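Local coordinates for protein fimbrial structural subunit (Actinomyces naeslundii, PDB 3QDH) that forms the shaft of Actinomyces type 2 fimbriae and probably mediates adhesion to streptococci and host cells during oral biofilm development, at residues 42-47 with 101-106; 57-62 with 83-88; 181-186 with 248-253; 187-192 with 199-204. All coordinates share one frame; numbering follows the deposited sequence.

Contact 1. Residues 42-47 with 101-106; sequences KYFQLR and KKVSAV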
loop_
_atom_site.group_PDB
_atom_site.type_symbol
_atom_site.label_atom_id
_atom_site.label_comp_id
_atom_site.label_asym_id
_atom_site.label_seq_id
_atom_site.Cartn_x
_atom_site.Cartn_y
_atom_site.Cartn_z
ATOM N N LYS A 42 -20.731 2.758 23.620
ATOM C CA LYS A 42 -20.704 1.347 24.004
ATOM C C LYS A 42 -19.434 0.750 23.429
ATOM O O LYS A 42 -18.805 -0.134 24.032
ATOM C CB LYS A 42 -21.910 0.604 23.424
ATOM C CG LYS A 42 -23.285 1.039 23.952
ATOM C CD LYS A 42 -24.350 0.203 23.225
ATOM C CE LYS A 42 -25.703 0.856 23.238
ATOM N NZ LYS A 42 -26.690 0.052 22.448
ATOM N N TYR A 43 -19.059 1.235 22.244
ATOM C CA TYR A 43 -17.835 0.805 21.593
ATOM C C TYR A 43 -17.515 1.744 20.434
ATOM O O TYR A 43 -18.359 2.525 20.017
ATOM C CB TYR A 43 -17.931 -0.668 21.095
ATOM C CG TYR A 43 -19.164 -0.937 20.258
ATOM C CD1 TYR A 43 -19.180 -0.664 18.885
ATOM C CD2 TYR A 43 -20.321 -1.470 20.846
ATOM C CE1 TYR A 43 -20.358 -0.877 18.126
ATOM C CE2 TYR A 43 -21.482 -1.701 20.106
ATOM C CZ TYR A 43 -21.493 -1.404 18.753
ATOM O OH TYR A 43 -22.639 -1.646 18.033
ATOM N N PHE A 44 -16.287 1.664 19.944
ATOM C CA PHE A 44 -15.828 2.436 18.788
ATOM C C PHE A 44 -14.671 1.668 18.150
ATOM O O PHE A 44 -13.622 1.488 18.764
ATOM C CB PHE A 44 -15.402 3.863 19.216
ATOM C CG PHE A 44 -15.107 4.792 18.057
ATOM C CD1 PHE A 44 -15.860 5.952 17.867
ATOM C CD2 PHE A 44 -14.077 4.510 17.174
ATOM C CE1 PHE A 44 -15.591 6.815 16.783
ATOM C CE2 PHE A 44 -13.799 5.363 16.085
ATOM C CZ PHE A 44 -14.547 6.512 15.900
ATOM N N GLN A 45 -14.860 1.209 16.913
ATOM C CA GLN A 45 -13.878 0.359 16.249
ATOM C C GLN A 45 -13.677 0.791 14.805
ATOM O O GLN A 45 -14.653 1.027 14.095
ATOM C CB GLN A 45 -14.353 -1.106 16.283
ATOM C CG GLN A 45 -13.406 -2.143 15.631
ATOM C CD GLN A 45 -14.014 -3.538 15.642
ATOM O OE1 GLN A 45 -13.744 -4.355 16.536
ATOM N NE2 GLN A 45 -14.862 -3.806 14.667
ATOM N N LEU A 46 -12.417 0.878 14.374
ATOM C CA LEU A 46 -12.104 1.007 12.956
ATOM C C LEU A 46 -11.809 -0.400 12.417
ATOM O O LEU A 46 -11.030 -1.157 13.008
ATOM C CB LEU A 46 -10.909 1.942 12.733
ATOM C CG LEU A 46 -11.042 3.418 13.182
ATOM C CD1 LEU A 46 -9.689 4.123 13.065
ATOM C CD2 LEU A 46 -12.130 4.170 12.405
ATOM N N ARG A 47 -12.450 -0.745 11.303
ATOM C CA ARG A 47 -12.383 -2.095 10.753
ATOM C C ARG A 47 -12.015 -2.014 9.281
ATOM O O ARG A 47 -12.449 -1.105 8.583
ATOM C CB ARG A 47 -13.731 -2.795 10.891
ATOM C CG ARG A 47 -13.727 -4.274 10.483
ATOM C CD ARG A 47 -15.092 -4.891 10.721
ATOM N NE ARG A 47 -15.372 -5.091 12.149
ATOM C CZ ARG A 47 -16.467 -5.688 12.618
ATOM N NH1 ARG A 47 -17.399 -6.133 11.767
ATOM N NH2 ARG A 47 -16.637 -5.844 13.931
ATOM N N LYS A 101 -12.798 15.900 16.499
ATOM C CA LYS A 101 -11.415 15.510 16.244
ATOM C C LYS A 101 -11.346 14.191 15.494
ATOM O O LYS A 101 -12.200 13.309 15.687
ATOM C CB LYS A 101 -10.605 15.421 17.544
ATOM C CG LYS A 101 -10.649 16.688 18.429
ATOM C CD LYS A 101 -9.916 17.878 17.802
ATOM C CE LYS A 101 -9.840 19.045 18.796
ATOM N NZ LYS A 101 -9.883 20.366 18.107
ATOM N N LYS A 102 -10.318 14.043 14.660
ATOM C CA LYS A 102 -10.161 12.814 13.881
ATOM C C LYS A 102 -9.569 11.632 14.637
ATOM O O LYS A 102 -8.489 11.724 15.239
ATOM C CB LYS A 102 -9.389 13.073 12.586
ATOM C CG LYS A 102 -10.232 13.761 11.518
ATOM C CD LYS A 102 -9.392 14.105 10.288
ATOM C CE LYS A 102 -10.102 15.152 9.430
ATOM N NZ LYS A 102 -9.141 15.890 8.545
ATOM N N VAL A 103 -10.309 10.523 14.604
ATOM C CA VAL A 103 -9.849 9.231 15.086
ATOM C C VAL A 103 -9.315 8.480 13.867
ATOM O O VAL A 103 -10.046 8.310 12.884
ATOM C CB VAL A 103 -11.009 8.403 15.678
ATOM C CG1 VAL A 103 -10.464 7.138 16.313
ATOM C CG2 VAL A 103 -11.846 9.237 16.688
ATOM N N SER A 104 -8.065 8.025 13.931
ATOM C CA SER A 104 -7.421 7.442 12.753
ATOM C C SER A 104 -6.486 6.268 13.033
ATOM O O SER A 104 -6.062 6.038 14.166
ATOM C CB SER A 104 -6.683 8.535 11.953
ATOM O OG SER A 104 -5.632 9.099 12.714
ATOM N N ALA A 105 -6.192 5.514 11.976
ATOM C CA ALA A 105 -5.153 4.508 11.995
ATOM C C ALA A 105 -4.673 4.291 10.570
ATOM O O ALA A 105 -5.334 4.702 9.617
ATOM C CB ALA A 105 -5.667 3.208 12.593
ATOM N N VAL A 106 -3.519 3.654 10.429
ATOM C CA VAL A 106 -2.991 3.327 9.108
ATOM C C VAL A 106 -3.058 1.812 8.956
ATOM O O VAL A 106 -2.319 1.085 9.625
ATOM C CB VAL A 106 -1.537 3.834 8.936
ATOM C CG1 VAL A 106 -0.961 3.402 7.584
ATOM C CG2 VAL A 106 -1.467 5.358 9.077
#
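Strands 43-47 and 102-106 run in broadly the same direction but are turned 38° against each other, and their axes come no closer than 8.6 Å. That spacing is too wide for backbone pairing and fits two strands facing each other from separate sheets. The first is hydrogen-bonded within its own sheet, Phe44 to Phe87 and Leu46 to Val85, while the second belongs to the sheet opposite, so the contact spans the core of a beta sandwich, the DEv-IgG (CnaA-type) fold of this pilin module. Phe44 and Val103 meet tip to tip. With CG anti to the backbone N (chi1 -171°), the Phe44 ring extends across the gap, and its CE2 comes 3.8 Å from CG1 of Val103. The neighbouring ring atom, CZ of Phe44, lies 3.9 Å from the other methyl, CG2 of Val103, so the two branches of the valine share the far end of the ring. Leu46 swings its CG beside the backbone N instead and presses one methyl on main chain: CD1 of Leu46 lies 3.9 Å from the N of Ala105. The same CD1 of Leu46 stands 4.2 Å from the CB of Ala105. Beyond the two segments, Val125 touches Phe44, and Leu64 and Phe87 touch Val103. No hydrogen bond crosses between the segments; buried methyls and ring carbons join these sheets by van der Waals contact and exclusion of water.

Contact 2. Residues 57-62 with 83-88; sequences VTATEV and VTVTFT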
loop_
_atom_site.group_PDB
_atom_site.type_symbol
_atom_site.label_atom_id
_atom_site.label_comp_id
_atom_site.label_asym_id
_atom_site.label_seq_id
_atom_site.Cartn_x
_atom_site.Cartn_y
_atom_site.Cartn_z
ATOM N N VAL A 57 -1.378 -8.554 7.333
ATOM C CA VAL A 57 -2.145 -7.316 7.463
ATOM C C VAL A 57 -2.299 -6.894 8.923
ATOM O O VAL A 57 -2.451 -7.737 9.805
ATOM C CB VAL A 57 -3.513 -7.384 6.739
ATOM C CG1 VAL A 57 -3.303 -7.666 5.239
ATOM C CG2 VAL A 57 -4.433 -8.428 7.356
ATOM N N THR A 58 -2.247 -5.588 9.156
ATOM C CA THR A 58 -2.291 -5.026 10.501
ATOM C C THR A 58 -2.635 -3.542 10.412
ATOM O O THR A 58 -2.980 -3.030 9.328
ATOM C CB THR A 58 -0.936 -5.269 11.275
ATOM O OG1 THR A 58 -1.123 -5.053 12.683
ATOM C CG2 THR A 58 0.193 -4.382 10.737
ATOM N N ALA A 59 -2.569 -2.863 11.552
ATOM C CA ALA A 59 -2.742 -1.430 11.616
ATOM C C ALA A 59 -1.695 -0.827 12.546
ATOM O O ALA A 59 -1.330 -1.441 13.550
ATOM C CB ALA A 59 -4.156 -1.082 12.088
ATOM N N THR A 60 -1.210 0.360 12.185
ATOM C CA THR A 60 -0.250 1.120 12.996
ATOM C C THR A 60 -0.691 2.580 13.111
ATOM O O THR A 60 -1.694 2.978 12.513
ATOM C CB THR A 60 1.168 1.114 12.371
ATOM O OG1 THR A 60 1.131 1.767 11.093
ATOM C CG2 THR A 60 1.697 -0.305 12.207
ATOM N N GLU A 61 0.074 3.374 13.862
ATOM C CA GLU A 61 -0.152 4.825 13.989
ATOM C C GLU A 61 -1.583 5.193 14.407
ATOM O O GLU A 61 -2.191 6.108 13.843
ATOM C CB GLU A 61 0.213 5.572 12.693
ATOM C CG GLU A 61 1.629 5.361 12.182
ATOM C CD GLU A 61 2.012 6.356 11.084
ATOM O OE1 GLU A 61 1.382 7.430 10.980
ATOM O OE2 GLU A 61 2.951 6.067 10.320
ATOM N N VAL A 62 -2.118 4.481 15.389
ATOM C CA VAL A 62 -3.457 4.777 15.894
ATOM C C VAL A 62 -3.378 6.131 16.575
ATOM O O VAL A 62 -2.460 6.368 17.364
ATOM C CB VAL A 62 -3.938 3.710 16.888
ATOM C CG1 VAL A 62 -5.368 4.021 17.360
ATOM C CG2 VAL A 62 -3.885 2.323 16.241
ATOM N N VAL A 83 -8.649 -6.511 9.856
ATOM C CA VAL A 83 -7.936 -5.810 10.925
ATOM C C VAL A 83 -8.918 -4.923 11.690
ATOM O O VAL A 83 -9.761 -4.271 11.088
ATOM C CB VAL A 83 -6.769 -4.971 10.357
ATOM C CG1 VAL A 83 -5.960 -4.327 11.480
ATOM C CG2 VAL A 83 -5.874 -5.850 9.485
ATOM N N THR A 84 -8.823 -4.926 13.021
ATOM C CA THR A 84 -9.649 -4.057 13.844
ATOM C C THR A 84 -8.787 -3.241 14.811
ATOM O O THR A 84 -7.763 -3.730 15.316
ATOM C CB THR A 84 -10.736 -4.826 14.651
ATOM O OG1 THR A 84 -10.128 -5.827 15.471
ATOM C CG2 THR A 84 -11.786 -5.475 13.734
ATOM N N VAL A 85 -9.200 -1.993 15.018
ATOM C CA VAL A 85 -8.622 -1.113 16.031
ATOM C C VAL A 85 -9.791 -0.800 16.948
ATOM O O VAL A 85 -10.725 -0.085 16.573
ATOM C CB VAL A 85 -8.071 0.197 15.424
ATOM C CG1 VAL A 85 -7.531 1.131 16.555
ATOM C CG2 VAL A 85 -7.009 -0.109 14.379
ATOM N N THR A 86 -9.754 -1.372 18.142
ATOM C CA THR A 86 -10.896 -1.332 19.028
ATOM C C THR A 86 -10.486 -0.536 20.248
ATOM O O THR A 86 -9.506 -0.875 20.918
ATOM C CB THR A 86 -11.330 -2.771 19.427
ATOM O OG1 THR A 86 -11.587 -3.536 18.242
ATOM C CG2 THR A 86 -12.582 -2.740 20.276
ATOM N N PHE A 87 -11.208 0.540 20.512
ATOM C CA PHE A 87 -10.827 1.425 21.606
ATOM C C PHE A 87 -11.287 0.858 22.945
ATOM O O PHE A 87 -12.371 0.307 23.042
ATOM C CB PHE A 87 -11.320 2.840 21.337
ATOM C CG PHE A 87 -10.487 3.555 20.302
ATOM C CD1 PHE A 87 -9.383 4.315 20.690
ATOM C CD2 PHE A 87 -10.780 3.426 18.944
ATOM C CE1 PHE A 87 -8.577 4.950 19.738
ATOM C CE2 PHE A 87 -9.982 4.057 17.977
ATOM C CZ PHE A 87 -8.874 4.827 18.384
ATOM N N THR A 88 -10.443 0.986 23.966
ATOM C CA THR A 88 -10.737 0.432 25.280
ATOM C C THR A 88 -11.594 1.438 26.049
ATOM O O THR A 88 -11.868 2.530 25.553
ATOM C CB THR A 88 -9.434 0.203 26.073
ATOM O OG1 THR A 88 -8.761 1.458 26.188
ATOM C CG2 THR A 88 -8.522 -0.828 25.369
#
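Val57 opens the contact from strand 57-62, crossing Val83 obliquely. Its CG2, wedged between the backbone N and the carbonyl carbon, lies 3.6 Å from CG2 of Val83. At Thr58 the side chain turns away, and it is the main chain that is touched. The two methyls of Val83 lie under successive parts of this residue, CG2 near its N and CG1 at 3.6 Å from the C of Thr58. Ala59 points inward again, and its small CB is shared by two valines from strand 83-87: it sits 3.8 Å from CG1 of Val83 and also 3.8 Å from CG2 of Val85. Here two sheets of the N2-type, DEv-IgG-like sandwich face each other, their strands inclined at 35° with no hydrogen bond between the segments. Strand 57-64 pairs with 102-111, whereas 82-87 pairs with 39-49 and 74-79. Thr60 faces outward, where its OG1 is hydrogen-bonded to OE1 of Gln108. Glu61 then takes a left-handed backbone conformation (phi 53°), which breaks the in-and-out alternation, so that Val62 rather than Glu61 turns back toward strand 83-87. Val62 reaches tip to tip toward two partners with the same methyl: CG1 of Val62 is 3.7 Å from CG1 of Val85. The other is Phe87, whose CZ also lies 3.7 Å from CG1 of Val62. Phe87 directly precedes Thr88, the N-cap residue of helix 89-96, which carries the zinc ligand Glu90, and the Phe87 side chain is about 5 Å from that of Asp73, another zinc ligand.

Contact 3. Residues 181-186 with 248-253; sequences AQFQLY and YVLVET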
loop_
_atom_site.group_PDB
_atom_site.type_symbol
_atom_site.label_atom_id
_atom_site.label_comp_id
_atom_site.label_asym_id
_atom_site.label_seq_id
_atom_site.Cartn_x
_atom_site.Cartn_y
_atom_site.Cartn_z
ATOM N N ALA A 181 22.592 -13.609 -15.850
ATOM C CA ALA A 181 22.589 -12.193 -16.182
ATOM C C ALA A 181 21.967 -11.421 -15.019
ATOM O O ALA A 181 21.012 -11.889 -14.397
ATOM C CB ALA A 181 21.816 -11.946 -17.464
ATOM N N GLN A 182 22.523 -10.253 -14.720
ATOM C CA GLN A 182 22.054 -9.469 -13.582
ATOM C C GLN A 182 21.534 -8.088 -13.974
ATOM O O GLN A 182 22.135 -7.392 -14.794
ATOM C CB GLN A 182 23.117 -9.401 -12.478
ATOM C CG GLN A 182 23.279 -10.719 -11.718
ATOM C CD GLN A 182 24.191 -10.619 -10.506
ATOM O OE1 GLN A 182 24.885 -9.624 -10.306
ATOM N NE2 GLN A 182 24.194 -11.666 -9.691
ATOM N N PHE A 183 20.402 -7.716 -13.376
ATOM C CA PHE A 183 19.706 -6.463 -13.672
ATOM C C PHE A 183 19.304 -5.742 -12.386
ATOM O O PHE A 183 19.226 -6.347 -11.316
ATOM C CB PHE A 183 18.434 -6.727 -14.496
ATOM C CG PHE A 183 18.688 -7.212 -15.903
ATOM C CD1 PHE A 183 18.786 -6.309 -16.960
ATOM C CD2 PHE A 183 18.787 -8.576 -16.180
ATOM C CE1 PHE A 183 19.001 -6.758 -18.269
ATOM C CE2 PHE A 183 18.998 -9.033 -17.484
ATOM C CZ PHE A 183 19.108 -8.125 -18.528
ATOM N N GLN A 184 19.056 -4.439 -12.510
ATOM C CA GLN A 184 18.527 -3.615 -11.426
ATOM C C GLN A 184 17.449 -2.685 -11.990
ATOM O O GLN A 184 17.573 -2.197 -13.115
ATOM C CB GLN A 184 19.644 -2.798 -10.759
ATOM C CG GLN A 184 20.680 -3.636 -10.004
ATOM C CD GLN A 184 21.495 -2.830 -9.009
ATOM O OE1 GLN A 184 22.008 -1.755 -9.324
ATOM N NE2 GLN A 184 21.633 -3.361 -7.798
ATOM N N LEU A 185 16.389 -2.460 -11.215
ATOM C CA LEU A 185 15.272 -1.616 -11.648
ATOM C C LEU A 185 15.286 -0.243 -10.985
ATOM O O LEU A 185 15.521 -0.127 -9.780
ATOM C CB LEU A 185 13.930 -2.309 -11.389
ATOM C CG LEU A 185 13.440 -3.302 -12.445
ATOM C CD1 LEU A 185 12.475 -4.308 -11.835
ATOM C CD2 LEU A 185 12.804 -2.581 -13.637
ATOM N N TYR A 186 15.021 0.787 -11.785
ATOM C CA TYR A 186 15.006 2.165 -11.304
ATOM C C TYR A 186 13.693 2.873 -11.630
ATOM O O TYR A 186 13.023 2.550 -12.616
ATOM C CB TYR A 186 16.171 2.965 -11.907
ATOM C CG TYR A 186 17.549 2.597 -11.388
ATOM C CD1 TYR A 186 18.301 1.588 -11.998
ATOM C CD2 TYR A 186 18.112 3.276 -10.304
ATOM C CE1 TYR A 186 19.576 1.255 -11.534
ATOM C CE2 TYR A 186 19.387 2.949 -9.829
ATOM C CZ TYR A 186 20.112 1.939 -10.448
ATOM O OH TYR A 186 21.370 1.611 -9.982
ATOM N N TYR A 248 9.433 2.581 -16.059
ATOM C CA TYR A 248 10.590 2.285 -15.228
ATOM C C TYR A 248 11.833 2.157 -16.117
ATOM O O TYR A 248 11.725 2.140 -17.347
ATOM C CB TYR A 248 10.373 0.989 -14.448
ATOM C CG TYR A 248 9.421 1.097 -13.280
ATOM C CD1 TYR A 248 9.901 1.308 -11.989
ATOM C CD2 TYR A 248 8.042 0.965 -13.460
ATOM C CE1 TYR A 248 9.037 1.398 -10.905
ATOM C CE2 TYR A 248 7.163 1.053 -12.375
ATOM C CZ TYR A 248 7.673 1.271 -11.102
ATOM O OH TYR A 248 6.835 1.355 -10.019
ATOM N N VAL A 249 13.002 2.081 -15.485
ATOM C CA VAL A 249 14.276 1.959 -16.200
ATOM C C VAL A 249 15.029 0.705 -15.742
ATOM O O VAL A 249 15.382 0.566 -14.565
ATOM C CB VAL A 249 15.154 3.228 -16.028
ATOM C CG1 VAL A 249 16.527 3.041 -16.672
ATOM C CG2 VAL A 249 14.455 4.447 -16.621
ATOM N N LEU A 250 15.255 -0.207 -16.684
ATOM C CA LEU A 250 15.983 -1.447 -16.419
ATOM C C LEU A 250 17.456 -1.303 -16.806
ATOM O O LEU A 250 17.774 -0.894 -17.918
ATOM C CB LEU A 250 15.335 -2.614 -17.170
ATOM C CG LEU A 250 15.829 -4.034 -16.883
ATOM C CD1 LEU A 250 15.514 -4.450 -15.454
ATOM C CD2 LEU A 250 15.223 -5.019 -17.878
ATOM N N VAL A 251 18.342 -1.638 -15.874
ATOM C CA VAL A 251 19.784 -1.527 -16.084
ATOM C C VAL A 251 20.436 -2.902 -15.939
ATOM O O VAL A 251 20.279 -3.556 -14.909
ATOM C CB VAL A 251 20.430 -0.528 -15.081
ATOM C CG1 VAL A 251 21.956 -0.489 -15.237
ATOM C CG2 VAL A 251 19.846 0.867 -15.260
ATOM N N GLU A 252 21.155 -3.339 -16.974
ATOM C CA GLU A 252 21.960 -4.560 -16.886
ATOM C C GLU A 252 23.267 -4.271 -16.146
ATOM O O GLU A 252 24.034 -3.388 -16.537
ATOM C CB GLU A 252 22.231 -5.167 -18.269
ATOM C CG GLU A 252 22.610 -6.650 -18.206
ATOM C CD GLU A 252 23.023 -7.256 -19.546
ATOM O OE1 GLU A 252 22.750 -6.666 -20.615
ATOM O OE2 GLU A 252 23.623 -8.352 -19.522
ATOM N N THR A 253 23.498 -5.010 -15.067
ATOM C CA THR A 253 24.655 -4.784 -14.205
ATOM C C THR A 253 25.753 -5.834 -14.398
ATOM O O THR A 253 26.928 -5.573 -14.110
ATOM C CB THR A 253 24.242 -4.725 -12.726
ATOM O OG1 THR A 253 23.330 -5.793 -12.438
ATOM C CG2 THR A 253 23.572 -3.382 -12.414
#
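Over one face of the Phe183 ring lies the aliphatic part of Glu252: its CG stands 4.0 Å from the ring centroid, a CH-pi contact offset toward the rim, with the carboxylate turned 27° from the ring plane. The two residues sit on antiparallel strands, 182-186 and 248-253, of the CnaB (IgG-rev, prealbumin-like) module. The Tyr248 ring instead offers its edge, CD1 lying 3.4 Å from the O of Tyr186, while its hydroxyl is hydrogen-bonded to the O of Phe227. The edge of Tyr186 meets the O of Val249, and its CD1 approaches CG2 of Val251 at 3.7 Å. Phe183, Leu185, Leu250 and Glu252 share one face of the sheet, Gln184, Tyr186, Val249 and Val251 the other. On the face of Phe183 and Leu185, CD1 of Leu250 packs on both. Buried Glu252 touches Lys165, consistent with the E-box glutamate that promotes lysine-asparagine isopeptide formation in CnaB domains. Gln184 and Val251 exchange a pair of backbone bonds, as do Tyr186 and Val249. At the end Thr253 doubles up on one acceptor: its N bonds the O of Gln182 at 2.8 Å, 33° out of the carbonyl plane, and its OG1 adds a weak bond to the same oxygen.

Contact 4. Residues 187-192 with 199-204; sequences KAKNAY and DKEGDP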
loop_
_atom_site.group_PDB
_atom_site.type_symbol
_atom_site.label_atom_id
_atom_site.label_comp_id
_atom_site.label_asym_id
_atom_site.label_seq_id
_atom_site.Cartn_x
_atom_site.Cartn_y
_atom_site.Cartn_z
ATOM N N LYS A 187 13.339 3.841 -10.790
ATOM C CA LYS A 187 12.274 4.791 -11.091
ATOM C C LYS A 187 12.689 5.650 -12.291
ATOM O O LYS A 187 13.832 6.101 -12.367
ATOM C CB LYS A 187 12.015 5.682 -9.873
ATOM C CG LYS A 187 10.994 6.784 -10.103
ATOM C CD LYS A 187 11.074 7.851 -9.026
ATOM C CE LYS A 187 10.171 9.030 -9.357
ATOM N NZ LYS A 187 10.620 9.769 -10.572
ATOM N N ALA A 188 11.765 5.853 -13.228
ATOM C CA ALA A 188 11.990 6.733 -14.379
ATOM C C ALA A 188 11.694 8.189 -14.016
ATOM O O ALA A 188 10.831 8.460 -13.177
ATOM C CB ALA A 188 11.134 6.296 -15.559
ATOM N N LYS A 189 12.412 9.117 -14.652
ATOM C CA LYS A 189 12.237 10.553 -14.402
ATOM C C LYS A 189 10.883 11.024 -14.928
ATOM O O LYS A 189 10.096 11.613 -14.187
ATOM C CB LYS A 189 13.381 11.362 -15.027
ATOM C CG LYS A 189 13.792 12.601 -14.223
ATOM C CD LYS A 189 14.679 13.541 -15.031
ATOM C CE LYS A 189 13.860 14.379 -16.017
ATOM N NZ LYS A 189 14.692 15.369 -16.768
ATOM N N ASN A 190 10.620 10.761 -16.206
ATOM C CA ASN A 190 9.287 10.934 -16.764
ATOM C C ASN A 190 8.504 9.636 -16.590
ATOM O O ASN A 190 8.365 8.844 -17.527
ATOM C CB ASN A 190 9.344 11.352 -18.241
ATOM C CG ASN A 190 7.973 11.743 -18.799
ATOM O OD1 ASN A 190 6.968 11.746 -18.086
ATOM N ND2 ASN A 190 7.936 12.080 -20.085
ATOM N N ALA A 191 7.995 9.435 -15.376
ATOM C CA ALA A 191 7.303 8.205 -14.996
ATOM C C ALA A 191 6.053 7.898 -15.820
ATOM O O ALA A 191 5.688 6.732 -15.962
ATOM C CB ALA A 191 6.967 8.222 -13.505
ATOM N N TYR A 192 5.407 8.928 -16.368
ATOM C CA TYR A 192 4.126 8.740 -17.069
ATOM C C TYR A 192 4.118 9.120 -18.558
ATOM O O TYR A 192 3.059 9.392 -19.139
ATOM C CB TYR A 192 2.991 9.425 -16.293
ATOM C CG TYR A 192 2.750 8.781 -14.947
ATOM C CD1 TYR A 192 1.948 7.642 -14.832
ATOM C CD2 TYR A 192 3.344 9.288 -13.794
ATOM C CE1 TYR A 192 1.735 7.036 -13.598
ATOM C CE2 TYR A 192 3.141 8.687 -12.556
ATOM C CZ TYR A 192 2.335 7.566 -12.468
ATOM O OH TYR A 192 2.131 6.975 -11.248
ATOM N N ASP A 199 15.977 7.802 -19.038
ATOM C CA ASP A 199 16.270 8.683 -17.898
ATOM C C ASP A 199 15.770 8.141 -16.557
ATOM O O ASP A 199 14.578 7.873 -16.389
ATOM C CB ASP A 199 15.711 10.087 -18.148
ATOM C CG ASP A 199 16.589 10.905 -19.071
ATOM O OD1 ASP A 199 16.230 11.053 -20.258
ATOM O OD2 ASP A 199 17.648 11.385 -18.612
ATOM N N LYS A 200 16.693 8.000 -15.605
ATOM C CA LYS A 200 16.397 7.381 -14.313
ATOM C C LYS A 200 16.820 8.253 -13.127
ATOM O O LYS A 200 17.572 9.218 -13.292
ATOM C CB LYS A 200 17.061 5.996 -14.223
ATOM C CG LYS A 200 18.576 6.018 -13.992
ATOM C CD LYS A 200 19.186 4.620 -14.076
ATOM C CE LYS A 200 20.605 4.579 -13.512
ATOM N NZ LYS A 200 21.590 5.362 -14.318
ATOM N N GLU A 201 16.321 7.904 -11.941
ATOM C CA GLU A 201 16.751 8.520 -10.683
ATOM C C GLU A 201 16.520 7.570 -9.506
ATOM O O GLU A 201 15.773 6.593 -9.620
ATOM C CB GLU A 201 16.051 9.872 -10.447
ATOM C CG GLU A 201 14.573 9.780 -10.067
ATOM C CD GLU A 201 13.936 11.136 -9.813
ATOM O OE1 GLU A 201 12.777 11.330 -10.236
ATOM O OE2 GLU A 201 14.585 12.010 -9.194
ATOM N N GLY A 202 17.173 7.861 -8.383
ATOM C CA GLY A 202 16.995 7.084 -7.157
ATOM C C GLY A 202 17.863 5.841 -7.085
ATOM O O GLY A 202 18.663 5.573 -7.983
ATOM N N ASP A 203 17.703 5.089 -5.999
ATOM C CA ASP A 203 18.411 3.828 -5.811
ATOM C C ASP A 203 17.638 2.660 -6.443
ATOM O O ASP A 203 16.455 2.807 -6.772
ATOM C CB ASP A 203 18.651 3.580 -4.317
ATOM C CG ASP A 203 19.714 4.499 -3.731
ATOM O OD1 ASP A 203 20.185 5.416 -4.442
ATOM O OD2 ASP A 203 20.082 4.305 -2.551
ATOM N N PRO A 204 18.305 1.503 -6.637
ATOM C CA PRO A 204 17.627 0.312 -7.156
ATOM C C PRO A 204 16.401 -0.093 -6.332
ATOM O O PRO A 204 16.388 0.069 -5.108
ATOM C CB PRO A 204 18.706 -0.767 -7.058
ATOM C CG PRO A 204 19.977 -0.022 -7.223
ATOM C CD PRO A 204 19.765 1.299 -6.544
#
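Lys187 carries most of the polar chemistry here, since its ammonium group satisfies two acceptors at once. Its chain runs out extended, alongside that of Glu201 and pointing the same way, then bends at its last torsion (chi4 -66°). This brings NZ of Lys187 to 2.7 Å from OE1 of Glu201, a salt bridge received on the anti lone pair of the carboxylate oxygen. The same NZ of Lys187 turns back to its own strand and donates to the O of Ala188 at 2.9 Å, from above the carbonyl plane. Being held by two partners should restrict the ammonium and probably favours its charged form. In the backbone, the O of Lys187 takes the N-H of Glu201 nearly along the C=O axis, at 3.1 Å. It also receives a CA-H contact from Lys200. One step on, the N of Lys189 gives a straight bond (167°) to the O of Asp199, 3.0 Å away, although this donor stands 43° out of the carbonyl plane. Between those bonds lies the non-hydrogen-bonded pair Ala188 and Lys200, their CA atoms 4.5 Å apart. Lys200 sends its charged end elsewhere, to a cation-pi contact with Tyr186. Ala188 rests against Cys247, whose disulfide partner Cys196 lies in the loop joining the two segments. This is a short, weakly bonded beta hairpin at the surface of the CnaB module, its connecting loop cross-linked to strand 245-254.

How the contacts relate
The four contacts fall into two pairs, one in each module of the chain. Contacts 1 and 2 have centres 8 Å apart and build one sandwich core: strands 39-49 and 82-87 are neighbours in one sheet, and in the other Val106 N and Thr60 O, 2.9 Å apart, make a probable hydrogen bond between strands 102-111 and 57-64. Contact 2 comes closer to the metal, the side chain of Phe87 lying about 9 Å from the zinc against about 13 Å for that of Val103 in contact 1. Contacts 3 and 4, centres 12 Å apart, share strand 182-188, and Tyr186 packs on Gly202 and Pro204. Centres in different modules are 35 to 43 Å apart, with no touch.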